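Local coordinates for Oxidored_FMN domain-containing protein ([Pseudomonas] geniculata N1, PDB 6L6J), which is an amine oxidase for 6-hydroxypseudooxynicotine, built around FMN and a [4Fe-4S] cluster and also binding ADP, at residues 222-227 with 255-260; 281-286 with 311-316. One frame throughout, in Å; residues are numbered along the deposited sequence.

Contact 1 of 2, residues 222-227 with 255-260; sequences AVRFAV and LWDVNV. With FMN (flavin mononucleotide), chain B.
Two neighbouring parallel strands of the TIM barrel, 220-229 and 255-261, pair here within a beta-alpha-beta unit whose connection carries helix 241-249, and the pair lends an arginine to the FMN site. Backbone bonds pass to and fro as parallel pairing demands: Val-223 N gives to Leu-255 O, and Asp-257 N to Val-223 O. Farther along, Phe-225 N meets Asp-257 O nearly along the C=O axis at 2.7 Å, and Val-227 N reaches Asn-259 O at 3.0 Å.

On the face bearing Val-223, Phe-225, Trp-256 and Val-258, apolar groups suit the packing beneath the outer helices. CZ3 of the Trp-256 indole lies 4.2 Å from Val-223 CG1, while Phe-225 CB comes to the indole's edge; its NE1 is satisfied by Ala-250 O.

The other face, lining the barrel, holds Arg-224, Asp-257 and Asn-259. CG of Arg-224 stands anti to the backbone N (chi1 -174°), and the chain then bends at chi2 and chi3 to carry the guanidinium to the cofactor. Its NH1 forms a salt bridge with Asp-257 OD1 at 2.9 Å, coming from above the carboxylate plane. Tyr-168 OH holds OD2, so the buried carboxylate is gripped at both oxygens and probably helps keep Arg-224 charged. The amide of Asn-259, itself weakly bonded to Asp-266, covers one guanidinium face, with ND2 3.5 Å from CZ of Arg-224. NH2 of Arg-224 donates to the ribityl O3' of FMN at 2.7 Å and, weakly, to flavin N1 at 3.4 Å.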
loop_
_atom_site.group_PDB
_atom_site.type_symbol
_atom_site.label_atom_id
_atom_site.label_comp_id
_atom_site.label_asym_id
_atom_site.label_seq_id
_atom_site.Cartn_x
_atom_site.Cartn_y
_atom_site.Cartn_z
ATOM N N ALA A 222 -7.675 -22.670 -7.259
ATOM C CA ALA A 222 -8.378 -21.440 -6.826
ATOM C C ALA A 222 -8.752 -20.593 -8.049
ATOM O O ALA A 222 -8.057 -20.643 -9.049
ATOM C CB ALA A 222 -7.515 -20.671 -5.856
ATOM N N VAL A 223 -9.837 -19.838 -7.981
ATOM C CA VAL A 223 -10.098 -18.754 -8.969
ATOM C C VAL A 223 -10.051 -17.442 -8.204
ATOM O O VAL A 223 -10.837 -17.298 -7.237
ATOM C CB VAL A 223 -11.435 -18.927 -9.713
ATOM C CG1 VAL A 223 -11.595 -17.889 -10.809
ATOM C CG2 VAL A 223 -11.551 -20.315 -10.316
ATOM N N ARG A 224 -9.159 -16.532 -8.601
ATOM C CA ARG A 224 -9.296 -15.117 -8.196
ATOM C C ARG A 224 -10.199 -14.469 -9.245
ATOM O O ARG A 224 -9.909 -14.625 -10.452
ATOM C CB ARG A 224 -7.938 -14.445 -8.029
ATOM C CG ARG A 224 -8.055 -13.037 -7.469
ATOM C CD ARG A 224 -8.009 -12.889 -5.963
ATOM N NE ARG A 224 -7.028 -11.882 -5.597
ATOM C CZ ARG A 224 -7.083 -11.067 -4.556
ATOM N NH1 ARG A 224 -8.097 -11.088 -3.717
ATOM N NH2 ARG A 224 -6.112 -10.193 -4.374
ATOM N N PHE A 225 -11.309 -13.860 -8.819
ATOM C CA PHE A 225 -12.310 -13.292 -9.759
ATOM C C PHE A 225 -12.796 -11.937 -9.245
ATOM O O PHE A 225 -13.274 -11.861 -8.104
ATOM C CB PHE A 225 -13.452 -14.280 -10.018
ATOM C CG PHE A 225 -14.531 -13.755 -10.932
ATOM C CD1 PHE A 225 -14.226 -13.356 -12.225
ATOM C CD2 PHE A 225 -15.847 -13.664 -10.512
ATOM C CE1 PHE A 225 -15.201 -12.850 -13.069
ATOM C CE2 PHE A 225 -16.824 -13.168 -11.363
ATOM C CZ PHE A 225 -16.498 -12.752 -12.638
ATOM N N ALA A 226 -12.610 -10.911 -10.080
ATOM C CA ALA A 226 -13.267 -9.594 -9.971
ATOM C C ALA A 226 -14.750 -9.765 -10.331
ATOM O O ALA A 226 -15.048 -10.082 -11.521
ATOM C CB ALA A 226 -12.575 -8.589 -10.859
ATOM N N VAL A 227 -15.627 -9.600 -9.332
ATOM C CA VAL A 227 -17.098 -9.787 -9.487
ATOM C C VAL A 227 -17.661 -8.513 -10.112
ATOM O O VAL A 227 -18.476 -8.642 -11.048
ATOM C CB VAL A 227 -17.813 -10.155 -8.169
ATOM C CG1 VAL A 227 -17.458 -11.561 -7.728
ATOM C CG2 VAL A 227 -17.562 -9.164 -7.043
ATOM N N LEU A 255 -11.759 -23.311 -4.449
ATOM C CA LEU A 255 -11.764 -22.016 -3.718
ATOM C C LEU A 255 -12.166 -20.910 -4.693
ATOM O O LEU A 255 -11.620 -20.891 -5.826
ATOM C CB LEU A 255 -10.362 -21.768 -3.143
ATOM C CG LEU A 255 -10.101 -20.434 -2.421
ATOM C CD1 LEU A 255 -10.606 -20.450 -0.989
ATOM C CD2 LEU A 255 -8.610 -20.126 -2.390
ATOM N N TRP A 256 -13.097 -20.053 -4.277
ATOM C CA TRP A 256 -13.384 -18.739 -4.905
ATOM C C TRP A 256 -12.638 -17.653 -4.129
ATOM O O TRP A 256 -12.979 -17.445 -2.943
ATOM C CB TRP A 256 -14.884 -18.469 -4.931
ATOM C CG TRP A 256 -15.602 -19.275 -5.962
ATOM C CD1 TRP A 256 -16.267 -20.452 -5.779
ATOM C CD2 TRP A 256 -15.730 -18.953 -7.357
ATOM N NE1 TRP A 256 -16.795 -20.880 -6.966
ATOM C CE2 TRP A 256 -16.473 -19.990 -7.951
ATOM C CE3 TRP A 256 -15.304 -17.884 -8.152
ATOM C CZ2 TRP A 256 -16.785 -19.999 -9.305
ATOM C CZ3 TRP A 256 -15.621 -17.893 -9.495
ATOM C CH2 TRP A 256 -16.354 -18.937 -10.060
ATOM N N ASP A 257 -11.669 -16.992 -4.767
ATOM C CA ASP A 257 -11.013 -15.760 -4.238
ATOM C C ASP A 257 -11.628 -14.535 -4.936
ATOM O O ASP A 257 -11.380 -14.374 -6.164
ATOM C CB ASP A 257 -9.488 -15.814 -4.403
ATOM C CG ASP A 257 -8.779 -14.668 -3.699
ATOM O OD1 ASP A 257 -9.436 -13.631 -3.421
ATOM O OD2 ASP A 257 -7.589 -14.824 -3.410
ATOM N N VAL A 258 -12.411 -13.713 -4.215
ATOM C CA VAL A 258 -13.311 -12.708 -4.867
ATOM C C VAL A 258 -13.066 -11.297 -4.315
ATOM O O VAL A 258 -13.006 -11.100 -3.071
ATOM C CB VAL A 258 -14.807 -13.097 -4.821
ATOM C CG1 VAL A 258 -15.103 -14.298 -5.713
ATOM C CG2 VAL A 258 -15.322 -13.307 -3.404
ATOM N N ASN A 259 -12.986 -10.347 -5.251
ATOM C CA ASN A 259 -12.681 -8.916 -4.995
ATOM C C ASN A 259 -13.332 -8.054 -6.089
ATOM O O ASN A 259 -14.097 -8.607 -6.905
ATOM C CB ASN A 259 -11.165 -8.721 -4.866
ATOM C CG ASN A 259 -10.423 -8.897 -6.176
ATOM O OD1 ASN A 259 -11.017 -9.270 -7.195
ATOM N ND2 ASN A 259 -9.118 -8.646 -6.149
ATOM N N VAL A 260 -13.022 -6.753 -6.123
ATOM C CA VAL A 260 -13.610 -5.783 -7.103
ATOM C C VAL A 260 -12.534 -5.386 -8.127
ATOM O O VAL A 260 -11.362 -5.143 -7.736
ATOM C CB VAL A 260 -14.212 -4.564 -6.386
ATOM C CG1 VAL A 260 -15.315 -4.988 -5.431
ATOM C CG2 VAL A 260 -13.160 -3.743 -5.653
HETATM N N1 FMN B . -3.662 -8.644 -6.205
HETATM C C2 FMN B . -3.390 -9.589 -7.161
HETATM O O2 FMN B . -4.325 -10.299 -7.543
HETATM N N3 FMN B . -2.180 -9.822 -7.685
HETATM C C4 FMN B . -1.112 -9.108 -7.291
HETATM O O4 FMN B . -0.002 -9.320 -7.777
HETATM C C4A FMN B . -1.307 -8.036 -6.276
HETATM N N5 FMN B . -0.273 -7.276 -5.841
HETATM C C5A FMN B . -0.489 -6.369 -4.862
HETATM C C6 FMN B . 0.583 -5.638 -4.356
HETATM C C7 FMN B . 0.357 -4.728 -3.343
HETATM C C7M FMN B . 1.496 -3.914 -2.863
HETATM C C8 FMN B . -0.983 -4.548 -2.771
HETATM C C8M FMN B . -1.256 -3.538 -1.696
HETATM C C9 FMN B . -2.048 -5.261 -3.253
HETATM C C9A FMN B . -1.864 -6.182 -4.274
HETATM N N10 FMN B . -2.932 -6.956 -4.749
HETATM C C10 FMN B . -2.672 -7.874 -5.736
HETATM C "C1'" FMN B . -4.324 -6.828 -4.211
HETATM C "C2'" FMN B . -4.470 -7.600 -2.913
HETATM O "O2'" FMN B . -4.345 -8.974 -3.234
HETATM C "C3'" FMN B . -5.794 -7.378 -2.246
HETATM O "O3'" FMN B . -6.825 -7.901 -3.084
HETATM C "C4'" FMN B . -6.098 -5.915 -1.924
HETATM O "O4'" FMN B . -4.926 -5.271 -1.370
HETATM C "C5'" FMN B . -7.291 -5.792 -0.987
HETATM O "O5'" FMN B . -6.969 -6.445 0.229
HETATM P P FMN B . -6.371 -5.607 1.480
HETATM O O1P FMN B . -7.454 -4.632 1.881
HETATM O O2P FMN B . -6.100 -6.686 2.481
HETATM O O3P FMN B . -5.116 -4.938 0.951
#

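Contact 2 of 2, residues 281-286 with 311-316; sequences FIDFVK and RGVLDL
This is a partly buried packing contact between two connecting regions on the outside of the barrel, with a salt bridge at one end and apolar side chains at the other. Residues 281-286 bridge the short helices 279-282 and 285-288, whereas 311-316 lead from helix 302-310 into strand 316-319. A type I turn from Ile-282 to Val-285, closed by Val-285 N on Ile-282 O, joins the two helices; Ile-282, which opens it, and Lys-286, just beyond it, both point toward the second segment.

CG1 of Ile-282 occupies the crowded position between the backbone N and the carbonyl carbon (chi1 58°). The tip it carries, CD1, meets Val-313 CG1 at 3.5 Å and Leu-314 CD2 at 4.0 Å, crossing both side chains at about a right angle. Val-313 also lies beside the carboxylate of Asp-283, with OD1 3.8 Å from its CG2. In this TIM barrel the segment 281-286 covers the outside of strands 220-229 and 255-261, where Ile-282 touches Val-227 and Val-258.

Gly-312 ends the preceding helix in a Schellman motif, and its positive phi (75°) favours a residue without a side chain. Lys-286 runs its methylenes past this corner, CD lying 3.2 Å from Gly-312 O, and bends at chi3 and chi4 to bring NZ to Asp-315. There NZ forms a salt bridge at 3.0 Å with Asp-315 OD1, which offers its syn lone pair, and adds a weak bond to OD2. An alanine in place of Lys-286 would probably loosen the two connections, since both the ion pair and the methylene packing on Gly-312 would be lost. The backbone N of Val-293 also donates to Asp-315 OD2, fixing the carboxylate beside strand 293-296.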
loop_
_atom_site.group_PDB
_atom_site.type_symbol
_atom_site.label_atom_id
_atom_site.label_comp_id
_atom_site.label_asym_id
_atom_site.label_seq_id
_atom_site.Cartn_x
_atom_site.Cartn_y
_atom_site.Cartn_z
ATOM N N PHE A 281 -20.519 -6.248 -2.418
ATOM C CA PHE A 281 -20.189 -6.706 -3.794
ATOM C C PHE A 281 -19.988 -8.226 -3.858
ATOM O O PHE A 281 -20.330 -8.797 -4.931
ATOM C CB PHE A 281 -18.915 -6.029 -4.300
ATOM C CG PHE A 281 -18.998 -4.533 -4.436
ATOM C CD1 PHE A 281 -19.540 -3.957 -5.577
ATOM C CD2 PHE A 281 -18.517 -3.700 -3.429
ATOM C CE1 PHE A 281 -19.609 -2.576 -5.707
ATOM C CE2 PHE A 281 -18.591 -2.318 -3.559
ATOM C CZ PHE A 281 -19.143 -1.759 -4.696
ATOM N N ILE A 282 -19.476 -8.852 -2.780
ATOM C CA ILE A 282 -19.123 -10.314 -2.737
ATOM C C ILE A 282 -20.115 -11.098 -1.867
ATOM O O ILE A 282 -20.039 -12.329 -1.916
ATOM C CB ILE A 282 -17.651 -10.570 -2.309
ATOM C CG1 ILE A 282 -17.294 -9.981 -0.937
ATOM C CG2 ILE A 282 -16.686 -10.090 -3.374
ATOM C CD1 ILE A 282 -18.010 -10.629 0.234
ATOM N N ASP A 283 -20.974 -10.405 -1.111
ATOM C CA ASP A 283 -22.062 -10.924 -0.221
ATOM C C ASP A 283 -22.801 -12.100 -0.861
ATOM O O ASP A 283 -23.200 -13.009 -0.139
ATOM C CB ASP A 283 -23.153 -9.859 0.009
ATOM C CG ASP A 283 -23.512 -9.576 1.460
ATOM O OD1 ASP A 283 -22.706 -9.974 2.360
ATOM O OD2 ASP A 283 -24.560 -8.931 1.686
ATOM N N PHE A 284 -23.043 -12.029 -2.168
ATOM C CA PHE A 284 -23.903 -12.982 -2.919
ATOM C C PHE A 284 -23.165 -14.315 -3.161
ATOM O O PHE A 284 -23.827 -15.345 -3.407
ATOM C CB PHE A 284 -24.343 -12.372 -4.257
ATOM C CG PHE A 284 -23.291 -12.435 -5.339
ATOM C CD1 PHE A 284 -22.303 -11.453 -5.431
ATOM C CD2 PHE A 284 -23.287 -13.469 -6.264
ATOM C CE1 PHE A 284 -21.356 -11.481 -6.446
ATOM C CE2 PHE A 284 -22.327 -13.509 -7.265
ATOM C CZ PHE A 284 -21.370 -12.512 -7.362
ATOM N N VAL A 285 -21.837 -14.288 -3.160
ATOM C CA VAL A 285 -20.994 -15.425 -3.633
ATOM C C VAL A 285 -21.314 -16.689 -2.822
ATOM O O VAL A 285 -21.471 -17.733 -3.456
ATOM C CB VAL A 285 -19.489 -15.077 -3.599
ATOM C CG1 VAL A 285 -18.623 -16.273 -3.974
ATOM C CG2 VAL A 285 -19.174 -13.904 -4.510
ATOM N N LYS A 286 -21.418 -16.604 -1.490
ATOM C CA LYS A 286 -21.646 -17.805 -0.627
ATOM C C LYS A 286 -23.057 -18.388 -0.816
ATOM O O LYS A 286 -23.223 -19.570 -0.538
ATOM C CB LYS A 286 -21.356 -17.519 0.851
ATOM C CG LYS A 286 -19.927 -17.850 1.261
ATOM C CD LYS A 286 -19.672 -17.869 2.755
ATOM C CE LYS A 286 -20.276 -19.062 3.458
ATOM N NZ LYS A 286 -19.835 -20.342 2.848
ATOM N N ARG A 311 -21.825 -14.405 10.065
ATOM C CA ARG A 311 -22.954 -13.877 9.231
ATOM C C ARG A 311 -22.869 -14.437 7.800
ATOM O O ARG A 311 -23.705 -14.055 6.969
ATOM C CB ARG A 311 -22.964 -12.348 9.248
ATOM C CG ARG A 311 -23.099 -11.752 10.644
ATOM C CD ARG A 311 -22.700 -10.288 10.745
ATOM N NE ARG A 311 -22.846 -9.636 9.445
ATOM C CZ ARG A 311 -21.874 -9.095 8.713
ATOM N NH1 ARG A 311 -20.626 -9.027 9.143
ATOM N NH2 ARG A 311 -22.174 -8.591 7.539
ATOM N N GLY A 312 -21.908 -15.331 7.534
ATOM C CA GLY A 312 -21.876 -16.160 6.309
ATOM C C GLY A 312 -21.441 -15.382 5.069
ATOM O O GLY A 312 -21.814 -15.775 3.925
ATOM N N VAL A 313 -20.660 -14.320 5.255
ATOM C CA VAL A 313 -20.126 -13.507 4.122
ATOM C C VAL A 313 -18.938 -14.258 3.494
ATOM O O VAL A 313 -18.927 -14.412 2.246
ATOM C CB VAL A 313 -19.724 -12.104 4.586
ATOM C CG1 VAL A 313 -19.251 -11.263 3.420
ATOM C CG2 VAL A 313 -20.851 -11.422 5.331
ATOM N N LEU A 314 -18.020 -14.740 4.341
ATOM C CA LEU A 314 -16.760 -15.422 3.942
ATOM C C LEU A 314 -16.557 -16.723 4.729
ATOM O O LEU A 314 -17.106 -16.856 5.842
ATOM C CB LEU A 314 -15.588 -14.464 4.216
ATOM C CG LEU A 314 -15.652 -13.095 3.537
ATOM C CD1 LEU A 314 -14.498 -12.215 3.986
ATOM C CD2 LEU A 314 -15.653 -13.249 2.031
ATOM N N ASP A 315 -15.737 -17.625 4.193
ATOM C CA ASP A 315 -15.184 -18.786 4.943
ATOM C C ASP A 315 -13.788 -18.407 5.424
ATOM O O ASP A 315 -13.406 -18.851 6.515
ATOM C CB ASP A 315 -15.174 -20.037 4.078
ATOM C CG ASP A 315 -16.574 -20.383 3.627
ATOM O OD1 ASP A 315 -17.389 -20.739 4.508
ATOM O OD2 ASP A 315 -16.853 -20.222 2.397
ATOM N N LEU A 316 -13.076 -17.590 4.638
ATOM C CA LEU A 316 -11.663 -17.220 4.899
ATOM C C LEU A 316 -11.501 -15.699 4.922
ATOM O O LEU A 316 -12.008 -15.029 4.011
ATOM C CB LEU A 316 -10.797 -17.872 3.826
ATOM C CG LEU A 316 -10.727 -19.391 3.901
ATOM C CD1 LEU A 316 -10.155 -19.980 2.619
ATOM C CD2 LEU A 316 -9.906 -19.825 5.106
#

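Going from the N terminus, the chain runs along strand 220-229, returns through helix 241-249 and enters strand 255-261 in the same direction, where contact 1 closes its loop. It then reaches 281-286, passes through strand 293-296 and helix 302-310, and returns at 311-316 to close contact 2. The two loops follow in series, neither enclosing nor crossing the other. Contact 1 joins adjacent barrel strands at the FMN site; contact 2 joins outer connections that flank strand 293-296. Val-258 CG2, 3.5 Å from Ile-282 CG2, links the barrel wall to its outer covering, whereas Leu-255 CD1 meets Leu-316 CD1 at 3.7 Å within the barrel, between strands 255-261 and 316-319.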